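Local coordinates for putative decarboxylase involved in desferrioxamine biosynthesis (Erwinia amylovora, PDB 5O5C), which is a pyridoxal-phosphate-dependent group II decarboxylase that probably decarboxylates lysine in the biosynthesis of the siderophore desferrioxamine, at residues S212-F217 and T273-I278; D237-E240 and M244-D247; E425-P430 and R477-F482; N174-L179 and G339-R344; C303-L306 and S310-P313. All coordinates share one frame; numbering follows the deposited sequence.

Contact 1. Residues S212-F217 and T273-I278. With PLP (pyridoxal-5'-phosphate), chain H.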
# COMPACT_ATOMS: atom_id res chain seq x y z
N SER B 212 -9.72 22.20 -8.03
CA SER B 212 -10.86 22.17 -8.95
C SER B 212 -12.00 21.33 -8.35
O SER B 212 -11.76 20.30 -7.70
CB SER B 212 -10.42 21.58 -10.31
OG SER B 212 -11.44 21.67 -11.28
N LYS B 213 -13.23 21.76 -8.54
CA LYS B 213 -14.40 20.92 -8.25
C LYS B 213 -14.34 19.53 -8.91
O LYS B 213 -14.96 18.63 -8.43
CB LYS B 213 -15.69 21.63 -8.72
CG LYS B 213 -16.08 22.84 -7.92
CD LYS B 213 -17.17 23.67 -8.61
CE LYS B 213 -17.73 24.69 -7.62
NZ LYS B 213 -18.87 25.47 -8.15
N LEU B 214 -13.57 19.37 -10.00
CA LEU B 214 -13.33 18.06 -10.62
C LEU B 214 -12.08 17.32 -10.20
O LEU B 214 -11.67 16.36 -10.90
CB LEU B 214 -13.35 18.21 -12.15
CG LEU B 214 -14.55 18.91 -12.76
CD1 LEU B 214 -14.36 19.08 -14.25
CD2 LEU B 214 -15.82 18.12 -12.55
N SER B 215 -11.45 17.79 -9.12
CA SER B 215 -10.33 17.15 -8.42
C SER B 215 -10.75 15.84 -7.88
O SER B 215 -11.90 15.64 -7.54
CB SER B 215 -9.91 17.93 -7.16
OG SER B 215 -9.55 19.23 -7.48
N HIS B 216 -9.77 14.96 -7.69
CA HIS B 216 -10.07 13.66 -7.08
C HIS B 216 -10.39 13.86 -5.56
O HIS B 216 -9.80 14.71 -4.92
CB HIS B 216 -8.89 12.74 -7.28
CG HIS B 216 -9.16 11.33 -6.85
ND1 HIS B 216 -8.87 10.87 -5.59
CD2 HIS B 216 -9.73 10.29 -7.51
CE1 HIS B 216 -9.28 9.61 -5.47
NE2 HIS B 216 -9.77 9.23 -6.64
N PHE B 217 -11.31 13.07 -5.00
CA PHE B 217 -11.74 13.22 -3.60
C PHE B 217 -10.68 12.90 -2.53
O PHE B 217 -10.81 13.36 -1.41
CB PHE B 217 -13.01 12.41 -3.29
CG PHE B 217 -13.80 12.96 -2.09
CD1 PHE B 217 -14.31 14.26 -2.09
CD2 PHE B 217 -14.02 12.18 -0.94
CE1 PHE B 217 -15.02 14.76 -1.00
CE2 PHE B 217 -14.73 12.68 0.16
CZ PHE B 217 -15.23 13.97 0.12
N THR B 273 -10.15 12.78 -13.20
CA THR B 273 -10.62 11.39 -13.26
C THR B 273 -11.79 11.18 -14.22
O THR B 273 -11.79 10.22 -14.95
CB THR B 273 -11.06 10.94 -11.87
OG1 THR B 273 -9.99 11.23 -10.95
CG2 THR B 273 -11.47 9.49 -11.83
N ASP B 274 -12.78 12.07 -14.21
CA ASP B 274 -13.92 11.95 -15.09
C ASP B 274 -13.70 12.44 -16.53
O ASP B 274 -14.10 11.76 -17.43
CB ASP B 274 -15.14 12.64 -14.49
CG ASP B 274 -15.74 11.86 -13.29
OD1 ASP B 274 -15.64 10.65 -13.22
OD2 ASP B 274 -16.40 12.46 -12.42
N PHE B 275 -13.16 13.65 -16.71
CA PHE B 275 -13.06 14.37 -18.00
C PHE B 275 -11.70 14.22 -18.68
O PHE B 275 -11.56 14.42 -19.92
CB PHE B 275 -13.36 15.88 -17.80
CG PHE B 275 -14.82 16.18 -17.61
CD1 PHE B 275 -15.41 16.13 -16.33
CD2 PHE B 275 -15.64 16.40 -18.72
CE1 PHE B 275 -16.77 16.30 -16.17
CE2 PHE B 275 -17.00 16.58 -18.56
CZ PHE B 275 -17.57 16.52 -17.28
N GLY B 276 -10.69 13.81 -17.90
CA GLY B 276 -9.33 13.72 -18.44
C GLY B 276 -8.75 15.08 -18.76
O GLY B 276 -7.86 15.21 -19.61
N SER B 277 -9.28 16.10 -18.10
CA SER B 277 -9.00 17.47 -18.42
C SER B 277 -7.72 17.84 -17.64
O SER B 277 -7.45 17.29 -16.59
CB SER B 277 -10.24 18.34 -18.09
OG SER B 277 -10.67 18.27 -16.70
N ILE B 278 -6.95 18.76 -18.20
CA ILE B 278 -5.64 19.13 -17.70
C ILE B 278 -5.82 20.58 -17.28
O ILE B 278 -6.10 21.41 -18.14
CB ILE B 278 -4.57 18.99 -18.81
CG1 ILE B 278 -4.27 17.49 -19.07
CG2 ILE B 278 -3.28 19.70 -18.42
CD1 ILE B 278 -3.74 17.15 -20.45
N1 PLP H . -5.75 11.35 -8.40
C2 PLP H . -6.38 11.20 -9.59
C2A PLP H . -6.33 12.28 -10.62
C3 PLP H . -7.10 9.95 -9.85
O3 PLP H . -7.76 9.73 -11.03
C4 PLP H . -7.06 8.94 -8.77
C4A PLP H . -7.81 7.66 -8.88
C5 PLP H . -6.34 9.22 -7.52
C6 PLP H . -5.73 10.46 -7.40
C5A PLP H . -6.32 8.20 -6.41
O4P PLP H . -5.46 7.16 -6.92
P PLP H . -5.22 5.70 -6.28
O1P PLP H . -6.49 4.96 -6.57
O2P PLP H . -4.08 5.13 -7.10
O3P PLP H . -4.92 5.80 -4.83
O HOH W 1 -10.01 14.05 -10.40

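Contact 2. Residues D237-E240 and M244-D247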
# COMPACT_ATOMS: atom_id res chain seq x y z
N ASP B 237 -14.12 26.78 -9.57
CA ASP B 237 -14.96 26.47 -10.72
C ASP B 237 -14.08 26.03 -11.86
O ASP B 237 -12.90 26.32 -11.90
CB ASP B 237 -15.81 27.70 -11.13
CG ASP B 237 -16.96 27.35 -12.04
OD1 ASP B 237 -17.25 26.15 -12.28
OD2 ASP B 237 -17.62 28.30 -12.52
N TYR B 238 -14.65 25.27 -12.76
CA TYR B 238 -13.96 24.84 -13.97
C TYR B 238 -14.47 25.59 -15.21
O TYR B 238 -15.56 26.15 -15.20
CB TYR B 238 -14.08 23.34 -14.15
CG TYR B 238 -15.48 22.81 -14.01
CD1 TYR B 238 -15.97 22.48 -12.77
CD2 TYR B 238 -16.33 22.66 -15.11
CE1 TYR B 238 -17.23 22.00 -12.61
CE2 TYR B 238 -17.61 22.18 -14.96
CZ TYR B 238 -18.05 21.86 -13.68
OH TYR B 238 -19.29 21.35 -13.43
N ASP B 239 -13.62 25.60 -16.24
CA ASP B 239 -13.88 26.01 -17.63
C ASP B 239 -15.01 25.30 -18.30
O ASP B 239 -15.43 24.27 -17.88
CB ASP B 239 -12.65 25.64 -18.55
CG ASP B 239 -11.55 26.62 -18.48
OD1 ASP B 239 -11.73 27.63 -17.80
OD2 ASP B 239 -10.51 26.37 -19.12
N GLU B 240 -15.35 25.82 -19.47
CA GLU B 240 -16.19 25.15 -20.47
C GLU B 240 -15.49 23.94 -21.12
O GLU B 240 -16.16 23.11 -21.71
CB GLU B 240 -16.63 26.13 -21.56
CG GLU B 240 -17.56 27.27 -21.14
CD GLU B 240 -16.92 28.41 -20.35
OE1 GLU B 240 -15.68 28.58 -20.39
OE2 GLU B 240 -17.68 29.17 -19.68
N MET B 244 -9.72 23.74 -14.60
CA MET B 244 -9.79 24.75 -13.59
C MET B 244 -9.59 26.18 -14.15
O MET B 244 -8.64 26.47 -14.85
CB MET B 244 -8.77 24.49 -12.49
CG MET B 244 -8.75 25.56 -11.41
SD MET B 244 -7.38 25.35 -10.30
CE MET B 244 -7.62 26.71 -9.25
N ASP B 245 -10.47 27.08 -13.77
CA ASP B 245 -10.42 28.46 -14.26
C ASP B 245 -9.56 29.35 -13.38
O ASP B 245 -9.91 29.61 -12.25
CB ASP B 245 -11.83 29.00 -14.30
CG ASP B 245 -11.91 30.40 -14.89
OD1 ASP B 245 -10.90 31.14 -14.92
OD2 ASP B 245 -13.01 30.74 -15.30
N VAL B 246 -8.46 29.84 -13.91
CA VAL B 246 -7.47 30.56 -13.11
C VAL B 246 -7.96 31.92 -12.64
O VAL B 246 -7.55 32.36 -11.58
CB VAL B 246 -6.12 30.72 -13.83
CG1 VAL B 246 -5.63 29.38 -14.34
CG2 VAL B 246 -6.19 31.72 -14.99
N ASP B 247 -8.81 32.58 -13.44
CA ASP B 247 -9.58 33.78 -13.01
C ASP B 247 -10.38 33.47 -11.76
O ASP B 247 -10.39 34.29 -10.80
CB ASP B 247 -10.55 34.30 -14.10
CG ASP B 247 -9.83 34.83 -15.35
OD1 ASP B 247 -8.62 35.17 -15.30
OD2 ASP B 247 -10.50 34.92 -16.40

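Contact 3. Residues E425-P430 and R477-F482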
# COMPACT_ATOMS: atom_id res chain seq x y z
N GLU B 425 -25.66 12.90 -26.35
CA GLU B 425 -25.10 14.20 -25.98
C GLU B 425 -23.69 14.04 -25.35
O GLU B 425 -23.56 13.40 -24.30
CB GLU B 425 -26.03 14.82 -24.96
CG GLU B 425 -25.69 16.25 -24.63
CD GLU B 425 -26.32 16.65 -23.33
OE1 GLU B 425 -27.54 16.42 -23.19
OE2 GLU B 425 -25.59 17.16 -22.46
N VAL B 426 -22.68 14.65 -25.97
CA VAL B 426 -21.27 14.63 -25.49
C VAL B 426 -20.93 16.00 -24.93
O VAL B 426 -21.45 16.98 -25.40
CB VAL B 426 -20.25 14.22 -26.57
CG1 VAL B 426 -20.58 12.88 -27.15
CG2 VAL B 426 -20.17 15.23 -27.70
N LEU B 427 -20.09 16.06 -23.89
CA LEU B 427 -19.80 17.32 -23.18
C LEU B 427 -18.46 17.91 -23.57
O LEU B 427 -18.20 19.08 -23.35
CB LEU B 427 -19.80 17.10 -21.66
CG LEU B 427 -21.12 16.78 -20.97
CD1 LEU B 427 -20.90 16.61 -19.49
CD2 LEU B 427 -22.14 17.89 -21.19
N HIS B 428 -17.57 17.12 -24.15
CA HIS B 428 -16.23 17.64 -24.34
C HIS B 428 -15.53 16.85 -25.37
O HIS B 428 -15.81 15.66 -25.60
CB HIS B 428 -15.42 17.56 -23.02
CG HIS B 428 -15.23 16.15 -22.53
ND1 HIS B 428 -13.99 15.56 -22.40
CD2 HIS B 428 -16.13 15.19 -22.23
CE1 HIS B 428 -14.14 14.30 -22.01
NE2 HIS B 428 -15.42 14.06 -21.90
N VAL B 429 -14.53 17.49 -25.93
CA VAL B 429 -13.62 16.79 -26.78
C VAL B 429 -12.46 16.18 -25.94
O VAL B 429 -11.92 16.84 -25.06
CB VAL B 429 -13.15 17.73 -27.88
CG1 VAL B 429 -12.27 18.84 -27.32
CG2 VAL B 429 -12.44 16.91 -28.98
N PRO B 430 -12.06 14.92 -26.21
CA PRO B 430 -11.16 14.31 -25.21
C PRO B 430 -9.78 14.89 -25.09
O PRO B 430 -9.02 14.96 -26.07
CB PRO B 430 -11.05 12.88 -25.64
CG PRO B 430 -11.57 12.83 -27.04
CD PRO B 430 -12.63 13.89 -27.08
N ARG B 477 -26.29 15.91 -12.42
CA ARG B 477 -27.00 15.17 -13.46
C ARG B 477 -26.21 13.89 -13.77
O ARG B 477 -24.99 13.89 -13.73
CB ARG B 477 -27.20 16.09 -14.69
CG ARG B 477 -28.37 17.05 -14.49
CD ARG B 477 -28.25 18.45 -15.10
NE ARG B 477 -28.98 19.42 -14.25
CZ ARG B 477 -29.19 20.72 -14.51
NH1 ARG B 477 -28.73 21.28 -15.64
NH2 ARG B 477 -29.87 21.48 -13.63
N GLN B 478 -26.91 12.78 -14.04
CA GLN B 478 -26.24 11.53 -14.28
C GLN B 478 -25.74 11.54 -15.71
O GLN B 478 -26.52 11.71 -16.64
CB GLN B 478 -27.13 10.32 -13.99
CG GLN B 478 -26.99 9.78 -12.58
CD GLN B 478 -25.57 9.36 -12.31
OE1 GLN B 478 -24.88 10.00 -11.55
NE2 GLN B 478 -25.10 8.34 -13.02
N TYR B 479 -24.41 11.42 -15.86
CA TYR B 479 -23.81 11.15 -17.15
C TYR B 479 -23.24 9.73 -17.19
O TYR B 479 -23.09 9.07 -16.14
CB TYR B 479 -22.79 12.24 -17.52
CG TYR B 479 -23.46 13.56 -17.89
CD1 TYR B 479 -23.86 14.49 -16.93
CD2 TYR B 479 -23.71 13.87 -19.21
CE1 TYR B 479 -24.47 15.69 -17.28
CE2 TYR B 479 -24.32 15.05 -19.57
CZ TYR B 479 -24.70 15.95 -18.62
OH TYR B 479 -25.30 17.06 -19.04
N LEU B 480 -22.96 9.25 -18.40
CA LEU B 480 -22.27 7.97 -18.63
C LEU B 480 -20.84 8.29 -18.98
O LEU B 480 -20.54 9.42 -19.36
CB LEU B 480 -22.88 7.20 -19.79
CG LEU B 480 -24.32 6.70 -19.64
CD1 LEU B 480 -24.75 6.00 -20.93
CD2 LEU B 480 -24.44 5.77 -18.44
N LYS B 481 -19.96 7.33 -18.82
CA LYS B 481 -18.57 7.61 -19.03
C LYS B 481 -17.93 6.46 -19.74
O LYS B 481 -18.19 5.30 -19.40
CB LYS B 481 -17.85 7.86 -17.72
CG LYS B 481 -16.33 7.91 -17.87
CD LYS B 481 -15.56 7.37 -16.69
CE LYS B 481 -15.24 8.42 -15.70
NZ LYS B 481 -14.53 7.81 -14.57
N PHE B 482 -17.07 6.80 -20.68
CA PHE B 482 -16.18 5.82 -21.33
C PHE B 482 -14.74 6.20 -20.95
O PHE B 482 -14.34 7.31 -21.21
CB PHE B 482 -16.23 6.00 -22.85
CG PHE B 482 -17.14 5.09 -23.59
CD1 PHE B 482 -18.10 4.28 -22.99
CD2 PHE B 482 -17.10 5.14 -24.97
CE1 PHE B 482 -18.93 3.49 -23.75
CE2 PHE B 482 -17.95 4.37 -25.75
CZ PHE B 482 -18.87 3.53 -25.13

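Contact 4. Residues N174-L179 and G339-R344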
# COMPACT_ATOMS: atom_id res chain seq x y z
N ASN B 174 -1.12 11.72 -2.68
CA ASN B 174 -1.87 12.97 -2.42
C ASN B 174 -1.88 13.30 -0.96
O ASN B 174 -1.80 14.46 -0.61
CB ASN B 174 -3.29 12.97 -2.98
CG ASN B 174 -3.34 13.17 -4.49
OD1 ASN B 174 -2.36 13.61 -5.11
ND2 ASN B 174 -4.48 12.89 -5.08
N LEU B 175 -1.91 12.29 -0.09
CA LEU B 175 -1.78 12.56 1.34
C LEU B 175 -0.41 13.16 1.65
O LEU B 175 -0.33 14.19 2.37
CB LEU B 175 -2.04 11.33 2.18
CG LEU B 175 -1.74 11.44 3.68
CD1 LEU B 175 -2.52 12.57 4.29
CD2 LEU B 175 -2.08 10.11 4.34
N MET B 176 0.63 12.60 1.04
CA MET B 176 1.98 13.05 1.35
C MET B 176 2.13 14.48 0.85
O MET B 176 2.75 15.29 1.55
CB MET B 176 3.06 12.16 0.72
CG MET B 176 3.15 10.76 1.26
SD MET B 176 4.51 9.98 0.39
CE MET B 176 4.51 8.31 1.02
N ALA B 177 1.52 14.78 -0.30
CA ALA B 177 1.53 16.14 -0.87
C ALA B 177 0.90 17.22 0.03
O ALA B 177 1.50 18.32 0.23
CB ALA B 177 0.92 16.19 -2.26
N MET B 178 -0.27 16.92 0.60
CA MET B 178 -0.89 17.89 1.47
C MET B 178 -0.17 17.93 2.85
O MET B 178 -0.17 18.96 3.51
CB MET B 178 -2.38 17.60 1.62
CG MET B 178 -3.16 17.61 0.31
SD MET B 178 -2.98 19.14 -0.62
CE MET B 178 -3.61 20.34 0.42
N LEU B 179 0.47 16.82 3.23
CA LEU B 179 1.20 16.75 4.46
C LEU B 179 2.43 17.70 4.38
O LEU B 179 2.61 18.55 5.27
CB LEU B 179 1.60 15.32 4.76
CG LEU B 179 2.52 15.02 5.96
CD1 LEU B 179 2.08 15.55 7.30
CD2 LEU B 179 2.69 13.50 6.00
N GLY B 339 2.82 3.12 -8.01
CA GLY B 339 2.61 4.51 -8.00
C GLY B 339 3.61 5.14 -7.11
O GLY B 339 4.23 4.48 -6.27
N ALA B 340 3.81 6.42 -7.34
CA ALA B 340 4.88 7.17 -6.72
C ALA B 340 4.56 8.63 -6.56
O ALA B 340 3.70 9.19 -7.28
CB ALA B 340 6.16 7.00 -7.52
N PHE B 341 5.27 9.22 -5.58
CA PHE B 341 5.14 10.63 -5.16
C PHE B 341 6.48 11.35 -5.35
O PHE B 341 7.51 10.85 -4.94
CB PHE B 341 4.75 10.67 -3.70
CG PHE B 341 4.71 12.03 -3.14
CD1 PHE B 341 3.76 12.91 -3.55
CD2 PHE B 341 5.69 12.46 -2.26
CE1 PHE B 341 3.73 14.19 -3.10
CE2 PHE B 341 5.66 13.75 -1.76
CZ PHE B 341 4.69 14.63 -2.21
N PHE B 342 6.46 12.54 -5.94
CA PHE B 342 7.65 13.28 -6.26
C PHE B 342 7.65 14.66 -5.64
O PHE B 342 6.62 15.30 -5.67
CB PHE B 342 7.81 13.40 -7.75
CG PHE B 342 7.98 12.10 -8.41
CD1 PHE B 342 6.89 11.34 -8.74
CD2 PHE B 342 9.24 11.58 -8.61
CE1 PHE B 342 7.03 10.12 -9.29
CE2 PHE B 342 9.39 10.32 -9.13
CZ PHE B 342 8.29 9.59 -9.47
N VAL B 343 8.81 15.10 -5.15
CA VAL B 343 9.02 16.46 -4.64
C VAL B 343 10.10 17.28 -5.42
O VAL B 343 11.06 16.74 -5.91
CB VAL B 343 9.37 16.47 -3.17
CG1 VAL B 343 8.16 16.07 -2.34
CG2 VAL B 343 10.58 15.59 -2.85
N ARG B 344 9.92 18.59 -5.50
CA ARG B 344 10.87 19.45 -6.16
C ARG B 344 12.18 19.51 -5.32
O ARG B 344 13.24 19.47 -5.87
CB ARG B 344 10.27 20.84 -6.30
CG ARG B 344 11.10 21.82 -7.06
CD ARG B 344 10.40 23.16 -7.29
NE ARG B 344 11.15 23.77 -8.36
CZ ARG B 344 10.73 24.00 -9.59
NH1 ARG B 344 9.52 23.67 -9.97
NH2 ARG B 344 11.55 24.52 -10.48

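Contact 5. Residues C303-L306 and S310-P313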
# COMPACT_ATOMS: atom_id res chain seq x y z
N CYS B 303 0.00 11.28 -16.08
CA CYS B 303 1.42 10.90 -16.18
C CYS B 303 1.75 10.04 -17.43
O CYS B 303 2.90 10.06 -17.92
CB CYS B 303 1.87 10.14 -14.90
SG CYS B 303 0.81 8.71 -14.67
N GLY B 304 0.75 9.38 -18.01
CA GLY B 304 0.95 8.66 -19.28
C GLY B 304 1.60 9.52 -20.38
O GLY B 304 2.30 9.03 -21.21
N LEU B 305 1.38 10.83 -20.33
CA LEU B 305 1.91 11.73 -21.35
C LEU B 305 3.42 11.96 -21.22
O LEU B 305 4.04 12.46 -22.18
CB LEU B 305 1.15 13.06 -21.31
CG LEU B 305 -0.33 13.03 -21.61
CD1 LEU B 305 -0.94 14.40 -21.36
CD2 LEU B 305 -0.57 12.58 -23.04
N LEU B 306 4.01 11.56 -20.08
CA LEU B 306 5.45 11.64 -19.87
C LEU B 306 6.23 10.75 -20.80
O LEU B 306 7.44 10.95 -20.98
CB LEU B 306 5.84 11.30 -18.42
CG LEU B 306 5.32 12.20 -17.32
CD1 LEU B 306 5.76 11.61 -15.99
CD2 LEU B 306 5.82 13.63 -17.48
N SER B 310 4.77 12.92 -28.90
CA SER B 310 4.17 14.16 -29.40
C SER B 310 3.33 14.92 -28.37
O SER B 310 3.26 16.14 -28.43
CB SER B 310 3.32 13.89 -30.64
OG SER B 310 2.32 12.92 -30.39
N HIS B 311 2.69 14.19 -27.45
CA HIS B 311 1.74 14.75 -26.54
C HIS B 311 2.37 15.29 -25.26
O HIS B 311 1.74 16.08 -24.55
CB HIS B 311 0.62 13.75 -26.22
CG HIS B 311 -0.19 13.36 -27.41
ND1 HIS B 311 -1.02 14.24 -28.07
CD2 HIS B 311 -0.31 12.17 -28.06
CE1 HIS B 311 -1.61 13.61 -29.08
NE2 HIS B 311 -1.19 12.36 -29.09
N ARG B 312 3.60 14.87 -24.96
CA ARG B 312 4.35 15.36 -23.76
C ARG B 312 4.20 16.88 -23.51
O ARG B 312 4.04 17.32 -22.33
CB ARG B 312 5.83 14.98 -23.95
CG ARG B 312 6.78 15.10 -22.78
CD ARG B 312 8.12 14.49 -23.23
NE ARG B 312 8.01 13.04 -23.47
CZ ARG B 312 8.74 12.31 -24.33
NH1 ARG B 312 9.66 12.86 -25.10
NH2 ARG B 312 8.52 11.00 -24.44
N PRO B 313 4.27 17.71 -24.60
CA PRO B 313 4.01 19.16 -24.40
C PRO B 313 2.70 19.50 -23.75
O PRO B 313 2.59 20.56 -23.15
CB PRO B 313 4.11 19.73 -25.82
CG PRO B 313 5.12 18.86 -26.47
CD PRO B 313 4.85 17.48 -25.94

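Contact 1. Residues S212-F217 and T273-I278
His216 and Thr273 meet beside the cofactor, with Thr273 OG1 at the edge of the imidazole and in its plane, 3.6 Å from His216 CD2. Each then addresses a different part of PLP. The imidazole lays one face over the pyridine ring, where PLP C5 sits 3.4 Å above the centre of the His216 plane; the shortest approach is 3.2 Å, from His216 CD2 to PLP C4. Thr273 OG1 is hydrogen-bonded to PLP O3 at 2.7 Å, and either oxygen could be the donor. The histidine reaches the cofactor because its CG lies anti to the backbone N (chi1 -172°), and ND1 is hydrogen-bonded to Ser218 OG, which limits rotation of the ring. In the next shell a single water joins the two loops: it donates to Leu214 O at 2.9 Å and accepts from Thr273 N at 3.1 Å. Farther from PLP, Leu214 CD1 packs on Phe275 CD1 at 3.8 Å, meeting the ring obliquely, while Tyr242 stacks on Phe275 and His428 meets it edge-to-face. Leu214 is presented from a type I turn running from Ser212 to Ser215. Thr379 of the second subunit also packs on His216, placing the site close to the dimer interface. A histidine covering the pyridine ring is a known feature of group II decarboxylases. The stacked imidazole face would be expected to limit tilting of the cofactor ring, and the O3 bond its in-plane rotation, together with the bonds to Gly170 N, Thr171 N, His329 NE2 and Thr380 OG1 of the second subunit.

Contact 2. Residues D237-E240 and M244-D247
Tyr238 and Met244 form an isolated backbone bridge at the protein surface, their CA atoms 4.2 Å apart, in the short connection between strand 233-236 and helix 246-258. The evidence for pairing is one nearly straight hydrogen bond: Asp245 N donates to Asp237 O at 3.2 Å with an angle of 174° at the hydrogen. Met244 N is held by Asp279 OD1, from the loop ahead of helix 281-290. Side-chain contact across the loop falls to two aspartates. Asp239 OD1 comes to 3.8 Å from Asp245 CB, and the two side chains cross at about a right angle with their carboxylate planes 62° apart. Asp239 OD1 and Asp245 OD2 are 4.2 Å from each other, a proximity of like charges that solvent at this partly exposed site would be expected to soften. Asp245 CG is anti to its own nitrogen (chi1 -176°), and OD1 makes a weak hydrogen bond to Cys248 N. Tyr238 turns from the bridge to pack on Lys213 and Leu214. Taken together, this is a short loop closed by a single bridge and leading into a helix N-capped by Asp245, at the start of the beta-alpha-beta crossover from strand 233-236 through helix 246-258 to strand 262-269.

Contact 3. Residues E425-P430 and R477-F482
Leu427 and Tyr479 make the close-packed part of this contact, while Glu425 meets the same tyrosine only at its polar rim. The methyl Leu427 CD1 lies over one face of the phenol, 3.9 Å from the centroid of the Tyr479 ring and 15° off its normal, a CH-pi contact slightly displaced toward the CE2 side. Its nearest ring atom is Tyr479 CE2, at 3.8 Å from Leu427 CD1. The second methyl, Leu427 CD2, lies on the same face but beyond the rim, 3.9 Å from Tyr479 OH. Phe275 and Tyr242 also touch Leu427, extending this apolar cluster toward the large domain.

The looser side is polar. Tyr479 OH donates a weak hydrogen bond to Glu425 OE2 at 3.4 Å; the acceptor lies at the edge of the ring and in its plane, with the carboxylate turned 76° from that plane. An extended chain, with Glu425 CG anti to the backbone N (chi1 -172°), carries the acid out to the hydroxyl. Glu425 is partly exposed, and its other oxygen, OE1, has a long, weak ion pair with Arg438 NE.

Strand 434-439 separates the two segments in a four-stranded antiparallel sheet, pairing through its backbone with Glu425 and Leu427 on one side and Leu480 on the other. The side chains therefore bridge next-but-one strands. Of the two interactions, the methyl over the ring probably contributes most of the packing, whereas the carboxylate, divided between two weak partners, probably adds little directional restraint.

Contact 4. Residues N174-L179 and G339-R344
Met176, on helix 170-189, and Phe341, on strand 339-343, bring the two backbones closest, with their CA atoms 7.6 Å apart. The helical run is regular, Met178 N bonding to Asn174 O at 3.1 Å, and the strand is paired on both edges, Phe341 with Ile165 and Phe342 with Val324. One aromatic ring fills the interval. Phe341 CG is anti to the backbone N (chi1 175°), which projects the phenyl group at the helix. Over one face of the ring, above its centre, sits Met176 CB, 3.9 Å from the Phe341 centroid and 11° off the normal, a CH-pi contact. The sulfur follows from an oblique position: Met176 SD is 4.5 Å from the Phe341 centroid and 42° off the normal, making a Met-aromatic contact near the CD2 side, after which the extended chain leads away toward Ile377. At the CE1 rim, on the same side of the ring plane as Met176 CB, Ala177 CB approaches Phe341 CE1 at 3.5 Å, also obliquely, and the helix backbone is close as well, with Ala177 N 3.6 Å from the same CE1. The small side chain thus lets the ring rest directly against the helix. Ser323 and Thr325 of the neighbouring strand touch Phe341 too, while Phe342 packs on helix 140-156. Two residues before Met176, Asn174 is hydrogen-bonded to His296, Ser218 and Asp298 and touches PLP. Such helix-on-sheet packing belongs to the large domain of fold type I PLP enzymes, where strand 339-343 runs antiparallel to its neighbours and helix 170-189 begins at the PLP-binding residues Gly170 and Thr171, probably at the phosphate.

Contact 5. Residues C303-L306 and S310-P313
Leu305 and Arg312 mark the closest backbone approach, 5.0 Å between their CA atoms, where a 3-10 turn (Leu306 N to Cys303 O, 2.9 Å) runs beside the start of a second one. The apolar part of the contact is small: Leu305 CD2 touches His311 CB at 3.6 Å, and the two side chains cross at a slant. His311 CG points anti to its carbonyl carbon, carrying the imidazole onward to Asp405 and Leu408, while Leu305 itself packs against Phe404 and Leu408, so both residues rest on helix 397-420. These segments belong to the connection between the parallel, adjacent strands 294-299 and 323-327 of the large-domain sheet. This part of the crossover is built of short 3-10 turns, and the strands it joins lead to cofactor-pocket residues, Asp298 on the first and Asp327 on the second.

The polar part is carried by two consecutive carbonyls. Leu305 O receives a CA-H...O contact from Arg312 CA at 3.3 Å, with an angle of 131° at the hydrogen. Leu306 O accepts a weak hydrogen bond from Arg312 NE, also 3.3 Å long and bent to 133°. A bend at chi3 (-66°) folds the arginine back over the turn, bringing NE to this oxygen, and Arg312 NH2 stays 3.6 Å from Leu306 O. Arg155 NH1 makes the firmer hydrogen bond to the same carbonyl, and the two like charges come close together beside Leu306 O, whose partial negative charge would be expected to ease their proximity.

Overall arrangement
Contact 4 is fully buried, contacts 1, 3 and 5 are partly buried, and contact 2 lies at the surface. Contacts 1, 2, 4 and 5 share the seven-stranded sheet of the large domain and its connections; contact 3 belongs to the four-stranded sheet. Contact 1 touches three others: Leu214 packs on Tyr238 of contact 2, Ile278 on Leu305 of contact 5, and Asp274 OD1 reaches Lys481 NZ of contact 3 in a long, weak ion pair. Chemistry follows place: ring packing in contact 4, cofactor and water bonds in contact 1, CH-pi packing with a weak phenol-carboxylate bond in contact 3, arginine on carbonyl in contact 5, backbone pairing and crowded carboxylates in contact 2.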